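PDB 6J31: kcn28 from Kitasatospora, which adopts the two-domain GT-B fold, its C-terminal part resembling that of the erythromycin biosynthesis protein CIII, and holds a bound ligand near the centre of the molecule. Local coordinates for residues Glu135-Arg138 / Glu139-Pro143; Tyr246-Cys249 / Val250-Ala254; Arg114-Ala117 / Met118-Ile122; Val10-Ser14 / Arg15-His19. All coordinates share one frame; numbering follows the deposited sequence.

Contact 1. Residues Glu135-Arg138 / Glu139-Pro143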
loop_
_atom_site.group_PDB
_atom_site.type_symbol
_atom_site.label_atom_id
_atom_site.label_comp_id
_atom_site.label_asym_id
_atom_site.label_seq_id
_atom_site.Cartn_x
_atom_site.Cartn_y
_atom_site.Cartn_z
ATOM N N GLU A 135 -9.436 -8.378 -15.032
ATOM C CA GLU A 135 -10.086 -8.087 -16.302
ATOM C C GLU A 135 -11.574 -8.415 -16.227
ATOM O O GLU A 135 -12.112 -9.112 -17.093
ATOM C CB GLU A 135 -9.409 -8.857 -17.436
ATOM C CG GLU A 135 -8.004 -9.355 -17.128
ATOM C CD GLU A 135 -8.011 -10.656 -16.345
ATOM O OE1 GLU A 135 -9.110 -11.213 -16.137
ATOM O OE2 GLU A 135 -6.923 -11.114 -15.935
ATOM N N LYS A 136 -12.231 -7.932 -15.179
ATOM C CA LYS A 136 -13.668 -8.054 -14.983
ATOM C C LYS A 136 -14.064 -6.897 -14.083
ATOM O O LYS A 136 -15.196 -6.410 -14.129
ATOM C CB LYS A 136 -14.022 -9.425 -14.410
ATOM C CG LYS A 136 -14.535 -10.392 -15.479
ATOM C CD LYS A 136 -14.579 -11.828 -14.986
ATOM C CE LYS A 136 -13.273 -12.548 -15.322
ATOM N NZ LYS A 136 -13.364 -14.032 -15.171
ATOM N N TYR A 137 -13.117 -6.473 -13.242
ATOM C CA TYR A 137 -13.257 -5.209 -12.526
ATOM C C TYR A 137 -13.308 -4.044 -13.507
ATOM O O TYR A 137 -14.036 -3.067 -13.294
ATOM C CB TYR A 137 -12.090 -5.032 -11.551
ATOM C CG TYR A 137 -12.060 -3.710 -10.798
ATOM C CD1 TYR A 137 -11.520 -2.566 -11.382
ATOM C CD2 TYR A 137 -12.535 -3.614 -9.496
ATOM C CE1 TYR A 137 -11.483 -1.363 -10.708
ATOM C CE2 TYR A 137 -12.494 -2.409 -8.808
ATOM C CZ TYR A 137 -11.965 -1.288 -9.419
ATOM O OH TYR A 137 -11.922 -0.089 -8.744
ATOM N N ARG A 138 -12.510 -4.119 -14.573
ATOM C CA ARG A 138 -12.431 -3.018 -15.524
ATOM C C ARG A 138 -13.744 -2.816 -16.279
ATOM O O ARG A 138 -14.126 -1.674 -16.559
ATOM C CB ARG A 138 -11.261 -3.257 -16.481
ATOM C CG ARG A 138 -9.902 -2.944 -15.845
ATOM C CD ARG A 138 -8.726 -3.539 -16.611
ATOM N NE ARG A 138 -8.395 -2.739 -17.788
ATOM C CZ ARG A 138 -7.699 -3.179 -18.832
ATOM N NH1 ARG A 138 -7.196 -4.405 -18.833
ATOM N NH2 ARG A 138 -7.462 -2.374 -19.858
ATOM N N GLU A 139 -14.457 -3.900 -16.614
ATOM C CA GLU A 139 -15.735 -3.742 -17.312
ATOM C C GLU A 139 -16.760 -2.999 -16.461
ATOM O O GLU A 139 -17.582 -2.246 -16.995
ATOM C CB GLU A 139 -16.298 -5.084 -17.780
ATOM C CG GLU A 139 -15.638 -5.622 -19.043
ATOM C CD GLU A 139 -16.210 -6.958 -19.481
ATOM O OE1 GLU A 139 -17.414 -7.190 -19.238
ATOM O OE2 GLU A 139 -15.470 -7.765 -20.083
ATOM N N ARG A 140 -16.750 -3.210 -15.141
ATOM C CA ARG A 140 -17.688 -2.476 -14.294
ATOM C C ARG A 140 -17.407 -0.979 -14.341
ATOM O O ARG A 140 -18.330 -0.167 -14.209
ATOM C CB ARG A 140 -17.629 -2.972 -12.848
ATOM C CG ARG A 140 -16.885 -4.281 -12.632
ATOM C CD ARG A 140 -17.830 -5.467 -12.482
ATOM N NE ARG A 140 -17.888 -6.282 -13.693
ATOM C CZ ARG A 140 -18.560 -7.425 -13.796
ATOM N NH1 ARG A 140 -19.235 -7.899 -12.756
ATOM N NH2 ARG A 140 -18.554 -8.097 -14.940
ATOM N N MET A 141 -16.144 -0.603 -14.547
ATOM C CA MET A 141 -15.712 0.787 -14.633
ATOM C C MET A 141 -15.815 1.361 -16.032
ATOM O O MET A 141 -15.525 2.548 -16.219
ATOM C CB MET A 141 -14.267 0.919 -14.161
ATOM C CG MET A 141 -14.187 0.619 -12.723
ATOM S SD MET A 141 -14.874 1.989 -11.799
ATOM C CE MET A 141 -15.476 1.067 -10.411
ATOM N N ALA A 142 -16.231 0.558 -17.008
ATOM C CA ALA A 142 -16.327 1.057 -18.376
ATOM C C ALA A 142 -17.251 2.259 -18.531
ATOM O O ALA A 142 -16.912 3.151 -19.328
ATOM C CB ALA A 142 -16.761 -0.082 -19.309
ATOM N N PRO A 143 -18.392 2.367 -17.835
ATOM C CA PRO A 143 -19.173 3.612 -17.938
ATOM C C PRO A 143 -18.420 4.837 -17.451
ATOM O O PRO A 143 -18.547 5.916 -18.044
ATOM C CB PRO A 143 -20.406 3.320 -17.074
ATOM C CG PRO A 143 -20.552 1.854 -17.134
ATOM C CD PRO A 143 -19.149 1.328 -17.113
#

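Contact 2. Residues Tyr246-Cys249 / Val250-Ala254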
loop_
_atom_site.group_PDB
_atom_site.type_symbol
_atom_site.label_atom_id
_atom_site.label_comp_id
_atom_site.label_asym_id
_atom_site.label_seq_id
_atom_site.Cartn_x
_atom_site.Cartn_y
_atom_site.Cartn_z
ATOM N N TYR A 246 -10.471 13.396 16.239
ATOM C CA TYR A 246 -9.548 13.155 17.345
ATOM C C TYR A 246 -10.181 13.551 18.670
ATOM O O TYR A 246 -9.976 12.887 19.695
ATOM C CB TYR A 246 -8.245 13.927 17.125
ATOM C CG TYR A 246 -7.418 13.413 15.971
ATOM C CD1 TYR A 246 -7.454 12.073 15.613
ATOM C CD2 TYR A 246 -6.583 14.262 15.252
ATOM C CE1 TYR A 246 -6.698 11.593 14.564
ATOM C CE2 TYR A 246 -5.825 13.792 14.197
ATOM C CZ TYR A 246 -5.885 12.456 13.861
ATOM O OH TYR A 246 -5.133 11.974 12.817
ATOM N N GLU A 247 -10.937 14.647 18.670
ATOM C CA GLU A 247 -11.642 15.062 19.876
ATOM C C GLU A 247 -12.736 14.071 20.258
ATOM O O GLU A 247 -12.951 13.812 21.446
ATOM C CB GLU A 247 -12.180 16.479 19.693
ATOM C CG GLU A 247 -11.086 17.527 19.766
ATOM C CD GLU A 247 -11.642 18.920 19.921
ATOM O OE1 GLU A 247 -11.518 19.513 21.018
ATOM O OE2 GLU A 247 -12.230 19.407 18.933
ATOM N N THR A 248 -13.429 13.494 19.277
ATOM C CA THR A 248 -14.373 12.424 19.591
ATOM C C THR A 248 -13.665 11.221 20.212
ATOM O O THR A 248 -14.189 10.597 21.143
ATOM C CB THR A 248 -15.134 12.011 18.334
ATOM O OG1 THR A 248 -15.716 13.172 17.728
ATOM C CG2 THR A 248 -16.237 11.030 18.685
ATOM N N CYS A 249 -12.469 10.886 19.717
ATOM C CA CYS A 249 -11.736 9.742 20.255
ATOM C C CYS A 249 -11.344 9.961 21.713
ATOM O O CYS A 249 -11.529 9.073 22.554
ATOM C CB CYS A 249 -10.503 9.456 19.396
ATOM S SG CYS A 249 -10.878 8.882 17.718
ATOM N N VAL A 250 -10.797 11.136 22.038
ATOM C CA VAL A 250 -10.486 11.418 23.439
ATOM C C VAL A 250 -11.771 11.480 24.257
ATOM O O VAL A 250 -11.826 10.983 25.386
ATOM C CB VAL A 250 -9.634 12.696 23.584
ATOM C CG1 VAL A 250 -8.248 12.475 23.007
ATOM C CG2 VAL A 250 -10.288 13.882 22.921
ATOM N N GLU A 251 -12.830 12.069 23.692
ATOM C CA GLU A 251 -14.115 12.108 24.387
ATOM C C GLU A 251 -14.613 10.700 24.696
ATOM O O GLU A 251 -15.262 10.475 25.723
ATOM C CB GLU A 251 -15.149 12.861 23.550
ATOM C CG GLU A 251 -16.581 12.703 24.052
ATOM C CD GLU A 251 -17.596 13.421 23.185
ATOM O OE1 GLU A 251 -17.192 14.047 22.182
ATOM O OE2 GLU A 251 -18.803 13.345 23.498
ATOM N N VAL A 252 -14.358 9.748 23.798
ATOM C CA VAL A 252 -14.788 8.373 24.034
ATOM C C VAL A 252 -13.919 7.713 25.095
ATOM O O VAL A 252 -14.421 7.139 26.069
ATOM C CB VAL A 252 -14.772 7.573 22.720
ATOM C CG1 VAL A 252 -14.882 6.086 23.009
ATOM C CG2 VAL A 252 -15.905 8.026 21.816
ATOM N N PHE A 253 -12.599 7.770 24.918
ATOM C CA PHE A 253 -11.711 7.036 25.811
ATOM C C PHE A 253 -11.515 7.739 27.150
ATOM O O PHE A 253 -11.192 7.083 28.146
ATOM C CB PHE A 253 -10.381 6.789 25.103
ATOM C CG PHE A 253 -10.483 5.761 24.015
ATOM C CD1 PHE A 253 -10.771 6.137 22.712
ATOM C CD2 PHE A 253 -10.341 4.417 24.301
ATOM C CE1 PHE A 253 -10.888 5.194 21.713
ATOM C CE2 PHE A 253 -10.458 3.471 23.307
ATOM C CZ PHE A 253 -10.729 3.860 22.010
ATOM N N ALA A 254 -11.685 9.056 27.194
ATOM C CA ALA A 254 -11.999 9.727 28.450
ATOM C C ALA A 254 -13.456 9.480 28.798
ATOM O O ALA A 254 -14.338 9.933 28.065
ATOM C CB ALA A 254 -11.729 11.226 28.356
#

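Contact 3. Residues Arg114-Ala117 / Met118-Ile122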
loop_
_atom_site.group_PDB
_atom_site.type_symbol
_atom_site.label_atom_id
_atom_site.label_comp_id
_atom_site.label_asym_id
_atom_site.label_seq_id
_atom_site.Cartn_x
_atom_site.Cartn_y
_atom_site.Cartn_z
ATOM N N ARG A 114 8.161 -1.263 -17.796
ATOM C CA ARG A 114 7.712 -2.332 -18.684
ATOM C C ARG A 114 7.862 -1.934 -20.147
ATOM O O ARG A 114 8.279 -2.751 -20.976
ATOM C CB ARG A 114 6.261 -2.701 -18.392
ATOM C CG ARG A 114 5.707 -3.748 -19.337
ATOM C CD ARG A 114 4.220 -3.968 -19.122
ATOM N NE ARG A 114 3.712 -5.047 -19.965
ATOM C CZ ARG A 114 2.430 -5.375 -20.084
ATOM N NH1 ARG A 114 1.495 -4.702 -19.429
ATOM N NH2 ARG A 114 2.083 -6.383 -20.870
ATOM N N VAL A 115 7.547 -0.676 -20.476
ATOM C CA VAL A 115 7.742 -0.199 -21.843
ATOM C C VAL A 115 9.200 -0.349 -22.234
ATOM O O VAL A 115 9.527 -0.817 -23.332
ATOM C CB VAL A 115 7.272 1.262 -21.974
ATOM C CG1 VAL A 115 7.585 1.805 -23.369
ATOM C CG2 VAL A 115 5.787 1.386 -21.656
ATOM N N LEU A 116 10.099 0.014 -21.319
ATOM C CA LEU A 116 11.524 -0.143 -21.561
ATOM C C LEU A 116 11.880 -1.615 -21.735
ATOM O O LEU A 116 12.637 -1.981 -22.643
ATOM C CB LEU A 116 12.294 0.475 -20.393
ATOM C CG LEU A 116 13.660 1.120 -20.615
ATOM C CD1 LEU A 116 14.583 0.928 -19.420
ATOM C CD2 LEU A 116 14.302 0.674 -21.914
ATOM N N ALA A 117 11.304 -2.479 -20.895
ATOM C CA ALA A 117 11.578 -3.908 -20.992
ATOM C C ALA A 117 11.093 -4.470 -22.320
ATOM O O ALA A 117 11.741 -5.343 -22.909
ATOM C CB ALA A 117 10.933 -4.645 -19.820
ATOM N N MET A 118 9.943 -3.994 -22.800
ATOM C CA MET A 118 9.444 -4.442 -24.095
ATOM C C MET A 118 10.372 -4.010 -25.229
ATOM O O MET A 118 10.618 -4.781 -26.164
ATOM C CB MET A 118 8.027 -3.912 -24.305
ATOM C CG MET A 118 6.984 -4.656 -23.475
ATOM S SD MET A 118 5.425 -3.772 -23.303
ATOM C CE MET A 118 4.647 -4.170 -24.868
ATOM N N ASN A 119 10.919 -2.792 -25.149
ATOM C CA ASN A 119 11.840 -2.313 -26.179
ATOM C C ASN A 119 13.083 -3.193 -26.274
ATOM O O ASN A 119 13.577 -3.466 -27.373
ATOM C CB ASN A 119 12.252 -0.865 -25.890
ATOM C CG ASN A 119 11.135 0.142 -26.139
ATOM O OD1 ASN A 119 10.158 -0.143 -26.825
ATOM N ND2 ASN A 119 11.288 1.336 -25.580
ATOM N N TRP A 120 13.608 -3.639 -25.132
ATOM C CA TRP A 120 14.881 -4.344 -25.073
ATOM C C TRP A 120 14.740 -5.856 -24.989
ATOM O O TRP A 120 15.750 -6.549 -24.838
ATOM C CB TRP A 120 15.702 -3.844 -23.883
ATOM C CG TRP A 120 16.149 -2.427 -23.995
ATOM C CD1 TRP A 120 16.148 -1.650 -25.118
ATOM C CD2 TRP A 120 16.716 -1.626 -22.954
ATOM N NE1 TRP A 120 16.662 -0.408 -24.834
ATOM C CE2 TRP A 120 17.022 -0.370 -23.512
ATOM C CE3 TRP A 120 16.988 -1.848 -21.601
ATOM C CZ2 TRP A 120 17.587 0.660 -22.762
ATOM C CZ3 TRP A 120 17.543 -0.823 -20.859
ATOM C CH2 TRP A 120 17.836 0.415 -21.440
ATOM N N GLY A 121 13.524 -6.380 -25.099
ATOM C CA GLY A 121 13.319 -7.816 -24.993
ATOM C C GLY A 121 13.757 -8.391 -23.664
ATOM O O GLY A 121 14.318 -9.494 -23.617
ATOM N N ILE A 122 13.494 -7.673 -22.577
ATOM C CA ILE A 122 13.869 -8.109 -21.237
ATOM C C ILE A 122 12.576 -8.451 -20.505
ATOM O O ILE A 122 11.583 -7.724 -20.647
ATOM C CB ILE A 122 14.680 -7.020 -20.511
ATOM C CG1 ILE A 122 15.914 -6.646 -21.332
ATOM C CG2 ILE A 122 15.131 -7.476 -19.133
ATOM C CD1 ILE A 122 16.725 -5.520 -20.738
#

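Contact 4. Residues Val10-Ser14 / Arg15-His19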
loop_
_atom_site.group_PDB
_atom_site.type_symbol
_atom_site.label_atom_id
_atom_site.label_comp_id
_atom_site.label_asym_id
_atom_site.label_seq_id
_atom_site.Cartn_x
_atom_site.Cartn_y
_atom_site.Cartn_z
ATOM N N VAL A 10 12.257 -0.725 -10.016
ATOM C CA VAL A 10 11.827 0.643 -10.290
ATOM C C VAL A 10 10.561 0.913 -9.491
ATOM O O VAL A 10 9.630 0.102 -9.499
ATOM C CB VAL A 10 11.571 0.884 -11.794
ATOM C CG1 VAL A 10 11.345 2.369 -12.066
ATOM C CG2 VAL A 10 12.719 0.343 -12.647
ATOM N N SER A 11 10.522 2.049 -8.804
ATOM C CA SER A 11 9.326 2.443 -8.076
ATOM C C SER A 11 9.224 3.961 -8.098
ATOM O O SER A 11 9.933 4.640 -8.843
ATOM C CB SER A 11 9.315 1.896 -6.645
ATOM O OG SER A 11 8.033 2.088 -6.065
ATOM N N VAL A 12 8.308 4.481 -7.288
ATOM C CA VAL A 12 8.011 5.910 -7.242
ATOM C C VAL A 12 8.145 6.371 -5.798
ATOM O O VAL A 12 8.085 5.556 -4.862
ATOM C CB VAL A 12 6.598 6.206 -7.796
ATOM C CG1 VAL A 12 6.464 5.664 -9.214
ATOM C CG2 VAL A 12 5.542 5.605 -6.883
ATOM N N PRO A 13 8.317 7.679 -5.574
ATOM C CA PRO A 13 8.495 8.173 -4.200
ATOM C C PRO A 13 7.223 8.208 -3.360
ATOM O O PRO A 13 7.326 8.424 -2.145
ATOM C CB PRO A 13 9.048 9.590 -4.415
ATOM C CG PRO A 13 8.488 10.001 -5.730
ATOM C CD PRO A 13 8.499 8.756 -6.568
ATOM N N SER A 14 6.042 7.995 -3.948
ATOM C CA SER A 14 4.807 7.981 -3.168
ATOM C C SER A 14 4.884 6.932 -2.063
ATOM O O SER A 14 5.458 5.855 -2.248
ATOM C CB SER A 14 3.609 7.711 -4.078
ATOM O OG SER A 14 3.555 8.648 -5.140
ATOM N N ARG A 15 4.292 7.248 -0.907
ATOM C CA ARG A 15 4.623 6.501 0.306
ATOM C C ARG A 15 4.100 5.065 0.282
ATOM O O ARG A 15 4.739 4.169 0.848
ATOM C CB ARG A 15 4.103 7.228 1.544
ATOM C CG ARG A 15 4.787 6.743 2.817
ATOM C CD ARG A 15 6.288 6.597 2.541
ATOM N NE ARG A 15 6.942 5.525 3.288
ATOM C CZ ARG A 15 7.068 4.271 2.864
ATOM N NH1 ARG A 15 6.573 3.905 1.690
ATOM N NH2 ARG A 15 7.696 3.382 3.620
ATOM N N GLY A 16 2.967 4.816 -0.358
ATOM C CA GLY A 16 2.500 3.447 -0.343
ATOM C C GLY A 16 3.240 2.494 -1.259
ATOM O O GLY A 16 2.867 1.321 -1.350
ATOM N N HIS A 17 4.287 2.961 -1.941
ATOM C CA HIS A 17 4.935 2.195 -2.997
ATOM C C HIS A 17 6.390 1.887 -2.689
ATOM O O HIS A 17 7.111 1.400 -3.566
ATOM C CB HIS A 17 4.817 2.942 -4.322
ATOM C CG HIS A 17 3.406 3.255 -4.689
ATOM N ND1 HIS A 17 2.698 2.519 -5.613
ATOM C CD2 HIS A 17 2.553 4.197 -4.223
ATOM C CE1 HIS A 17 1.476 3.007 -5.718
ATOM N NE2 HIS A 17 1.362 4.026 -4.886
ATOM N N LEU A 18 6.837 2.157 -1.469
ATOM C CA LEU A 18 8.209 1.911 -1.061
ATOM C C LEU A 18 8.317 0.780 -0.047
ATOM O O LEU A 18 9.008 -0.210 -0.297
ATOM C CB LEU A 18 8.787 3.205 -0.487
ATOM C CG LEU A 18 10.264 3.497 -0.689
ATOM C CD1 LEU A 18 10.621 3.508 -2.167
ATOM C CD2 LEU A 18 10.535 4.840 -0.059
ATOM N N HIS A 19 7.612 0.889 1.079
ATOM C CA HIS A 19 7.756 -0.102 2.145
ATOM C C HIS A 19 7.367 -1.524 1.746
ATOM O O HIS A 19 8.014 -2.463 2.241
ATOM C CB HIS A 19 6.956 0.329 3.380
ATOM C CG HIS A 19 7.240 -0.499 4.598
ATOM N ND1 HIS A 19 8.314 -0.256 5.429
ATOM C CD2 HIS A 19 6.601 -1.575 5.116
ATOM C CE1 HIS A 19 8.319 -1.139 6.410
ATOM N NE2 HIS A 19 7.291 -1.951 6.244
#

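Contact 1. Residues Glu135-Arg138 / Glu139-Pro143
Y137 and M141, four residues apart, make the apolar part of this contact. The thioether chain of M141 crosses the tyrosine ring at a slant, with its CG 3.9 Å from Y137 CE1 and its methyl CE 4.1 Å from the phenolic OH. M141 can follow the ring because its chain bends at chi2 (-74°), bringing the methyl CE toward the hydroxyl. The OH itself is hydrogen-bonded to the backbone of a bound peptide, against which R138 and M141 also pack, and the tyrosine side chain lies about 7 Å from the bound BG9. Beneath these side chains runs a weakly bonded helix, residues 137-140, which passes over into helix 142-150. Y137 O receives two weak bonds, from R140 N at 3.3 Å and from M141 N at 3.5 Å, while M141 N also bonds weakly to R138 O at 3.0 Å. M141 N is thus shared between two carbonyls. R140 folds back over the preceding turn, its chain bent at chi2 and chi3, and brings NE to 2.7 Å from K136 O. Farther out, R138 forms a salt bridge through NH1 with D177 and a weak, long ion pair through NH2 with D174.

Contact 2. Residues Tyr246-Cys249 / Val250-Ala254
V250 N donates to Y246 O at 3.0 Å and nearly straight (168°), F253 N closes on C249 O just as directly (170°), and between them E251 N bonds to E247 O and V252 N to T248 O. C249 O takes a second, weak bond from V252 N at 3.2 Å. The four i to i+4 bonds belong to the last turns of helix 243-253, the connection in the beta-alpha-beta unit that leads from strand 229-234 to strand 259-264; A254 leaves the helical conformation. Side chains also lean on the carbonyls of the preceding turn. The methyl CG2 of V250 stands between its own backbone N and carbonyl carbon, which presses it to 3.0 Å from E247 O. C249 O meets the F253 ring at its edge, near the ring plane, 3.0 Å from CD1. Apolar contact between side chains is slight: CG2 of T248 and CG2 of V252 are 4.4 Å apart. Among the polar groups, T248 OG1 bonds back to P244 O within the same helix. C249 and F253 rest on strand 229-234 of the sheet and V250 on strand 259-264, while V252 packs separately against helix 350-362.

Contact 3. Residues Arg114-Ala117 / Met118-Ile122
L116 lays its methyl CD2 squarely over the six-membered ring of W120, 3.2 Å from the centroid and only 9° off the ring normal, a CH-pi contact at very close range. The second methyl, CD1, reaches toward the far rim of the indole, 3.7 Å from CZ3. Both leucine torsions depart from their usual staggered values, and the exact placement of its methyls is therefore doubtful, although the leucine clearly lies over the indole face. The tryptophan holds its CG beside its own backbone N (chi1 -66°), turning the indole back along the helix over the leucine. R100 adds a cation-pi interaction with W120, and helix 74-96 packs against both residues.

On another side of the helix, R114 stretches out almost fully from CG to NE, and the chain of M118 crosses it obliquely. SD of the methionine stops 4.0 Å from R114 NE, and a bend at chi3 then leads its methyl aside. The guanidinium reaches farther, its NH1 making weak bonds to the carbonyls of D177 and L181.

M118 N, N119 N and W120 N follow the helical i to i+4 pattern, the first at 2.8 Å from R114 O. A117 O instead binds I122 N at 2.9 Å, five residues on. G121 has positive phi, and its N bonds weakly to M118 O at 3.5 Å. This pair of bonds defines the Schellman motif that ends helix 112-120 and sends the chain into strand 124-128 of the N-terminal Rossmann-like sheet.

Contact 4. Residues Val10-Ser14 / Arg15-His19
With OG swung anti to the backbone N of S11 (chi1 -169°), the hydroxyl faces H17 O and donates to it at 2.8 Å, arriving from above the carbonyl plane, 36° out of it. In H17 the imidazole is drawn beside its own backbone N (chi1 -56°), which lays the ring near V12 CG2 and S14 CB. A second bond closes the turn: H17 N reaches S14 O at 3.1 Å, again from above the carbonyl plane. Residues 15-17 form a short 3-10 segment, and this i to i+3 bond is of the kind that defines it. V12 and S14 approach the histidine from the same side of its ring, V12 CG2 touching H17 CB at 3.8 Å and S14 CB lying 3.7 Å from CD2, while S14 O sits in the ring plane at its edge. The two bonds hold the H17 backbone; the ring is oriented by the bond from ND1 to D107, and the side chain comes within about 3 Å of the bound BG9. H17 lies past the end of strand 6-10, in the loop that leads to helix 22-30; S11 and L18 pack on strand 34-39, and V12 lies against helix 74-96.

Contacts 4, 3, 1 and 2 follow one another along the chain without touching. Three belong to the N-terminal half: contact 4 lies in the loop after strand 6-10, and contact 3 lies on helix 112-120 between strands 103-107 and 124-128 of the same seven-stranded parallel sheet. Contact 1 follows that sheet's strand 124-128. Contact 2 sits on helix 243-253 beside the second, six-stranded sheet, its centre about 53 Å from that of contact 3, on the opposite side of the chain's centre. Contacts 1 and 4, with nearest atoms about 14 Å apart, both lie near the bound BG9, whereas contacts 2 and 3 lie on helices of the two different domains of the GT-B fold.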